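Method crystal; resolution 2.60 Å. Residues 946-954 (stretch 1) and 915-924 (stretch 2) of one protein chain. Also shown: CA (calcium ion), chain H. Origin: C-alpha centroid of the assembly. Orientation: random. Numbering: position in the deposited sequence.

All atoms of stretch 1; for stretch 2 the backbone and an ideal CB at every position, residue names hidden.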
ATOM      1  N   GLY A 946      32.947 -12.847  66.144  1.00 48.80           N
ATOM      2  CA  GLY A 946      31.513 -12.738  66.348  1.00 45.67           C
ATOM      3  C   GLY A 946      30.968 -11.334  66.172  1.00 48.50           C
ATOM      4  O   GLY A 946      29.801 -11.069  66.483  1.00 44.62           O
ATOM      5  N   THR A 947      31.816 -10.436  65.672  1.00 49.95           N
ATOM      6  CA  THR A 947      31.444  -9.036  65.491  1.00 49.47           C
ATOM      7  C   THR A 947      31.409  -8.705  64.015  1.00 57.11           C
ATOM      8  O   THR A 947      30.653  -7.838  63.583  1.00 58.84           O
ATOM      9  CB  THR A 947      32.468  -8.094  66.151  1.00 55.81           C
ATOM     10  OG1 THR A 947      33.125  -8.775  67.227  1.00 52.80           O
ATOM     11  CG2 THR A 947      31.782  -6.838  66.673  1.00 47.86           C
ATOM     12  N   LYS A 948      32.231  -9.416  63.247  1.00 54.57           N
ATOM     13  CA  LYS A 948      32.431  -9.124  61.834  1.00 58.39           C
ATOM     14  C   LYS A 948      31.515  -9.959  60.933  1.00 59.37           C
ATOM     15  O   LYS A 948      31.049 -11.029  61.325  1.00 61.57           O
ATOM     16  CB  LYS A 948      33.892  -9.382  61.452  1.00 56.00           C
ATOM     17  CG  LYS A 948      34.922  -8.884  62.454  1.00 56.77           C
ATOM     18  CD  LYS A 948      35.523  -7.553  62.035  1.00 61.57           C
ATOM     19  CE  LYS A 948      36.841  -7.300  62.751  1.00 57.30           C
ATOM     20  NZ  LYS A 948      37.896  -8.282  62.359  1.00 52.82           N
ATOM     21  N   SER A 949      31.271  -9.453  59.724  1.00 58.36           N
ATOM     22  CA  SER A 949      30.504 -10.169  58.705  1.00 59.14           C
ATOM     23  C   SER A 949      30.664  -9.559  57.305  1.00 60.52           C
ATOM     24  O   SER A 949      30.831  -8.346  57.149  1.00 63.06           O
ATOM     25  CB  SER A 949      29.017 -10.255  59.081  1.00 56.42           C
ATOM     26  OG  SER A 949      28.379  -8.994  58.975  1.00 50.74           O
ATOM     27  N   VAL A 950      30.630 -10.421  56.294  1.00 59.48           N
ATOM     28  CA  VAL A 950      30.626  -9.997  54.895  1.00 56.60           C
ATOM     29  C   VAL A 950      29.423 -10.628  54.192  1.00 49.51           C
ATOM     30  O   VAL A 950      29.323 -11.852  54.123  1.00 52.12           O
ATOM     31  CB  VAL A 950      31.928 -10.418  54.166  1.00 50.30           C
ATOM     32  CG1 VAL A 950      31.850 -10.078  52.686  1.00 41.50           C
ATOM     33  CG2 VAL A 950      33.138  -9.752  54.799  1.00 46.67           C
ATOM     34  N   THR A 951      28.514  -9.801  53.679  1.00 53.07           N
ATOM     35  CA  THR A 951      27.269 -10.297  53.076  1.00 48.59           C
ATOM     36  C   THR A 951      27.187 -10.105  51.556  1.00 46.78           C
ATOM     37  O   THR A 951      26.993  -8.989  51.072  1.00 52.59           O
ATOM     38  CB  THR A 951      26.023  -9.644  53.728  1.00 40.79           C
ATOM     39  OG1 THR A 951      25.993  -9.947  55.127  1.00 45.92           O
ATOM     40  CG2 THR A 951      24.746 -10.153  53.087  1.00 38.35           C
ATOM     41  N   PHE A 952      27.317 -11.202  50.812  1.00 44.24           N
ATOM     42  CA  PHE A 952      27.172 -11.183  49.357  1.00 39.98           C
ATOM     43  C   PHE A 952      25.700 -11.263  48.951  1.00 39.84           C
ATOM     44  O   PHE A 952      25.075 -12.311  49.086  1.00 47.56           O
ATOM     45  CB  PHE A 952      27.908 -12.369  48.723  1.00 36.00           C
ATOM     46  CG  PHE A 952      29.386 -12.418  49.015  1.00 40.07           C
ATOM     47  CD1 PHE A 952      29.867 -13.079  50.135  1.00 40.89           C
ATOM     48  CD2 PHE A 952      30.296 -11.834  48.149  1.00 45.20           C
ATOM     49  CE1 PHE A 952      31.230 -13.143  50.400  1.00 38.33           C
ATOM     50  CE2 PHE A 952      31.665 -11.892  48.410  1.00 51.42           C
ATOM     51  CZ  PHE A 952      32.129 -12.549  49.539  1.00 43.78           C
ATOM     52  N   THR A 953      25.146 -10.168  48.442  1.00 44.87           N
ATOM     53  CA  THR A 953      23.772 -10.177  47.941  1.00 46.36           C
ATOM     54  C   THR A 953      23.738 -10.144  46.412  1.00 49.05           C
ATOM     55  O   THR A 953      23.903  -9.084  45.808  1.00 51.58           O
ATOM     56  CB  THR A 953      22.949  -8.991  48.502  1.00 42.94           C
ATOM     57  OG1 THR A 953      23.052  -8.964  49.933  1.00 43.38           O
ATOM     58  CG2 THR A 953      21.481  -9.110  48.098  1.00 38.23           C
ATOM     59  N   PRO A 954      23.525 -11.309  45.779  1.00 54.41           N
ATOM     60  CA  PRO A 954      23.462 -11.394  44.315  1.00 50.22           C
ATOM     61  C   PRO A 954      22.135 -10.890  43.765  1.00 51.37           C
ATOM     62  O   PRO A 954      21.131 -10.875  44.480  1.00 50.72           O
ATOM     63  CB  PRO A 954      23.572 -12.895  44.052  1.00 41.55           C
ATOM     64  CG  PRO A 954      22.949 -13.510  45.250  1.00 51.66           C
ATOM     65  CD  PRO A 954      23.355 -12.631  46.409  1.00 51.41           C
ATOM     66  N   UNK A 915      28.886  -3.205  43.977  1.00 64.43           N
ATOM     67  CA  UNK A 915      27.506  -3.496  44.341  1.00 69.88           C
ATOM     68  C   UNK A 915      27.334  -4.953  44.761  1.00 71.15           C
ATOM     69  O   UNK A 915      27.855  -5.871  44.112  1.00 63.76           O
ATOM     70  CB  UNK A 915      26.573  -3.173  43.172  1.00 69.88           C
ATOM     71  N   UNK A 916      26.600  -5.153  45.853  1.00 65.01           N
ATOM     72  CA  UNK A 916      26.277  -6.487  46.322  1.00 59.55           C
ATOM     73  C   UNK A 916      27.009  -6.870  47.592  1.00 58.26           C
ATOM     74  O   UNK A 916      26.667  -7.852  48.247  1.00 57.39           O
ATOM     75  CB  UNK A 916      26.590  -7.508  45.227  1.00 59.55           C
ATOM     76  N   UNK A 917      28.027  -6.098  47.947  1.00 58.55           N
ATOM     77  CA  UNK A 917      28.755  -6.377  49.173  1.00 56.66           C
ATOM     78  C   UNK A 917      28.504  -5.316  50.236  1.00 53.55           C
ATOM     79  O   UNK A 917      28.642  -4.117  49.990  1.00 61.69           O
ATOM     80  CB  UNK A 917      30.253  -6.480  48.882  1.00 56.66           C
ATOM     81  N   UNK A 918      28.103  -5.771  51.415  1.00 55.43           N
ATOM     82  CA  UNK A 918      27.992  -4.901  52.571  1.00 62.60           C
ATOM     83  C   UNK A 918      28.747  -5.571  53.708  1.00 55.14           C
ATOM     84  O   UNK A 918      28.461  -6.714  54.054  1.00 58.58           O
ATOM     85  CB  UNK A 918      26.532  -4.634  52.942  1.00 62.60           C
ATOM     86  N   UNK A 919      29.729  -4.873  54.268  1.00 59.54           N
ATOM     87  CA  UNK A 919      30.540  -5.445  55.338  1.00 58.44           C
ATOM     88  C   UNK A 919      30.090  -4.960  56.711  1.00 53.78           C
ATOM     89  O   UNK A 919      29.328  -3.996  56.831  1.00 47.40           O
ATOM     90  CB  UNK A 919      32.015  -5.100  55.123  1.00 58.44           C
ATOM     91  N   UNK A 920      30.552  -5.658  57.740  1.00 54.07           N
ATOM     92  CA  UNK A 920      30.410  -5.209  59.119  1.00 51.96           C
ATOM     93  C   UNK A 920      31.740  -5.485  59.809  1.00 58.40           C
ATOM     94  O   UNK A 920      32.263  -6.599  59.738  1.00 56.42           O
ATOM     95  CB  UNK A 920      29.248  -5.906  59.830  1.00 51.96           C
ATOM     96  N   UNK A 921      32.306  -4.459  60.439  1.00 55.61           N
ATOM     97  CA  UNK A 921      33.628  -4.572  61.025  1.00 54.80           C
ATOM     98  C   UNK A 921      34.752  -4.273  60.045  1.00 56.24           C
ATOM     99  O   UNK A 921      34.524  -3.991  58.870  1.00 59.91           O
ATOM    100  CB  UNK A 921      33.814  -5.978  61.600  1.00 54.80           C
ATOM    101  N   UNK A 922      35.981  -4.353  60.537  1.00 64.70           N
ATOM    102  CA  UNK A 922      37.148  -3.961  59.759  1.00 72.09           C
ATOM    103  C   UNK A 922      37.825  -5.160  59.098  1.00 66.89           C
ATOM    104  O   UNK A 922      38.378  -6.025  59.779  1.00 66.24           O
ATOM    105  CB  UNK A 922      38.149  -3.226  60.653  1.00 72.09           C
ATOM    106  N   UNK A 923      37.777  -5.196  57.769  1.00 61.86           N
ATOM    107  CA  UNK A 923      38.384  -6.283  57.000  1.00 67.56           C
ATOM    108  C   UNK A 923      39.596  -5.781  56.208  1.00 70.39           C
ATOM    109  O   UNK A 923      39.611  -4.645  55.738  1.00 76.71           O
ATOM    110  CB  UNK A 923      37.355  -6.904  56.053  1.00 67.56           C
ATOM    111  N   UNK A 924      40.602  -6.638  56.057  1.00 64.06           N
ATOM    112  CA  UNK A 924      41.881  -6.253  55.457  1.00 66.18           C
ATOM    113  C   UNK A 924      42.184  -7.037  54.170  1.00 71.77           C
ATOM    114  O   UNK A 924      42.163  -8.270  54.174  1.00 74.49           O
ATOM    115  CB  UNK A 924      43.010  -6.464  56.468  1.00 66.18           C
TER
HETATM  116 CA    CA H1107      27.504 -12.153  67.111  1.00 67.28          CA

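Strand 917-920 pairs antiparallel with strand 949-952, so side chains along it alternate between two faces of the sheet.

Position 915 has nothing of stretch 1 near its CB, and almost any residue would serve; it is Ala915.

At position 916 the backbone decides. Phi is 109° and psi -14°, a region where a CB would jam against the preceding carbonyl, and an ideal CB would also lie 3.2 Å from Thr953 O. Glycine is called for, and Gly916 is found. Its O accepts a nearly linear hydrogen bond from Thr953 N at 2.8 Å.

Position 917 lies on the face that carries Val950 and Phe952. Among apolar neighbours, a beta-branched or other aliphatic side chain would suit an extended backbone. Val917 places CG1 4.1 Å from Val950 CG1 and CG2 4.3 Å from Phe952 CD2.

Position 918 turns to the other face, with Ser949 and Thr951, where small polar or beta-branched residues would fit. It is Thr918, whose OG1 comes within 3.8 Å of Thr951 CB. Thr951 N donates to Thr918 O at 3.1 Å, while the return bond from Thr918 N to Thr951 O is weak at 3.4 Å. A water joins Thr918 O to Ser949 OG and Thr951 OG1.

At position 919 the CB shares a face with Val950. An aliphatic residue or a long chain with an aliphatic stem would do. Lys919 brings CG to 4.5 Å from Val950 CG2, then leads its end away from stretch 1.

Position 920 faces Ser949, whose OG is 3.3 Å from the ideal CB. A valine, isoleucine or threonine would suit the strand. Val920 sets CG1 3.3 Å from Thr947 O, and its backbone N donates to Ser949 O at 2.8 Å.

Position 921 points toward stretch 1, but an ideal CB would clash with Lys948 CD at 2.4 Å. Phi 87° and psi 179° independently require glycine; Gly921 lets the lysine chain pass.

Position 922 points away, leaving the choice wide. Thr922 offers its O to Lys948 NZ in a weak 3.5 Å hydrogen bond.

At position 923 the CB points sideways, 5.2 Å from Val950 CG2, so a large side chain could reach back over Val950 and Lys948. Trp923 does so: Val950 CG2 sits over one face, 3.5 Å from the six-membered ring centroid, and NE1 donates to Val920 O at 3.0 Å.

Position 924 is out of reach; it is Thr924.

Stretch 2, residues 915-924: AGVTKVGTWT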
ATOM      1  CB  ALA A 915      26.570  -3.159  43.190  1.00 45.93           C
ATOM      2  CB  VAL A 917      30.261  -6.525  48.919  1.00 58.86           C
ATOM      3  CG1 VAL A 917      30.972  -6.950  50.194  1.00 60.16           C
ATOM      4  CG2 VAL A 917      30.496  -7.538  47.823  1.00 51.74           C
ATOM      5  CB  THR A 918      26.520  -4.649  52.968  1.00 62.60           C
ATOM      6  OG1 THR A 918      25.863  -5.899  53.209  1.00 64.09           O
ATOM      7  CG2 THR A 918      25.783  -3.905  51.860  1.00 49.95           C
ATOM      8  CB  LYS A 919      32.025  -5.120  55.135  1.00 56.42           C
ATOM      9  CG  LYS A 919      32.554  -5.455  53.746  1.00 62.10           C
ATOM     10  CD  LYS A 919      34.042  -5.146  53.610  1.00 62.86           C
ATOM     11  CE  LYS A 919      34.483  -5.184  52.148  1.00 74.69           C
ATOM     12  NZ  LYS A 919      35.951  -4.978  51.974  1.00 69.35           N
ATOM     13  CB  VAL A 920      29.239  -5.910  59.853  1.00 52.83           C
ATOM     14  CG1 VAL A 920      29.406  -5.801  61.360  1.00 55.07           C
ATOM     15  CG2 VAL A 920      27.896  -5.324  59.413  1.00 40.42           C
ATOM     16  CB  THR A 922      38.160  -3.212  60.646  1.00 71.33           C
ATOM     17  OG1 THR A 922      37.468  -2.217  61.411  1.00 65.66           O
ATOM     18  CG2 THR A 922      39.237  -2.542  59.801  1.00 60.25           C
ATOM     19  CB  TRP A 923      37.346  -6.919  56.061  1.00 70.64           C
ATOM     20  CG  TRP A 923      36.202  -7.583  56.792  1.00 62.04           C
ATOM     21  CD1 TRP A 923      35.142  -6.962  57.396  1.00 60.78           C
ATOM     22  CD2 TRP A 923      36.010  -8.991  56.997  1.00 56.86           C
ATOM     23  NE1 TRP A 923      34.307  -7.895  57.967  1.00 60.00           N
ATOM     24  CE2 TRP A 923      34.818  -9.147  57.736  1.00 57.58           C
ATOM     25  CE3 TRP A 923      36.730 -10.133  56.629  1.00 55.16           C
ATOM     26  CZ2 TRP A 923      34.329 -10.399  58.109  1.00 54.36           C
ATOM     27  CZ3 TRP A 923      36.245 -11.374  57.002  1.00 49.02           C
ATOM     28  CH2 TRP A 923      35.056 -11.497  57.733  1.00 52.74           C
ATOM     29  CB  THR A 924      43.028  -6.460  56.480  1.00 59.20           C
ATOM     30  OG1 THR A 924      42.992  -5.410  57.455  1.00 54.51           O
ATOM     31  CG2 THR A 924      44.391  -6.473  55.796  1.00 52.37           C
TER
HETATM   32  O   HOH W   1      27.530  -8.137  56.385  1.00 44.71           O
HETATM   33  O   HOH W   2      27.854 -12.238  64.401  1.00 42.08           O
HETATM   34  O   HOH W   3      25.685 -13.537  65.729  1.00 47.76           O
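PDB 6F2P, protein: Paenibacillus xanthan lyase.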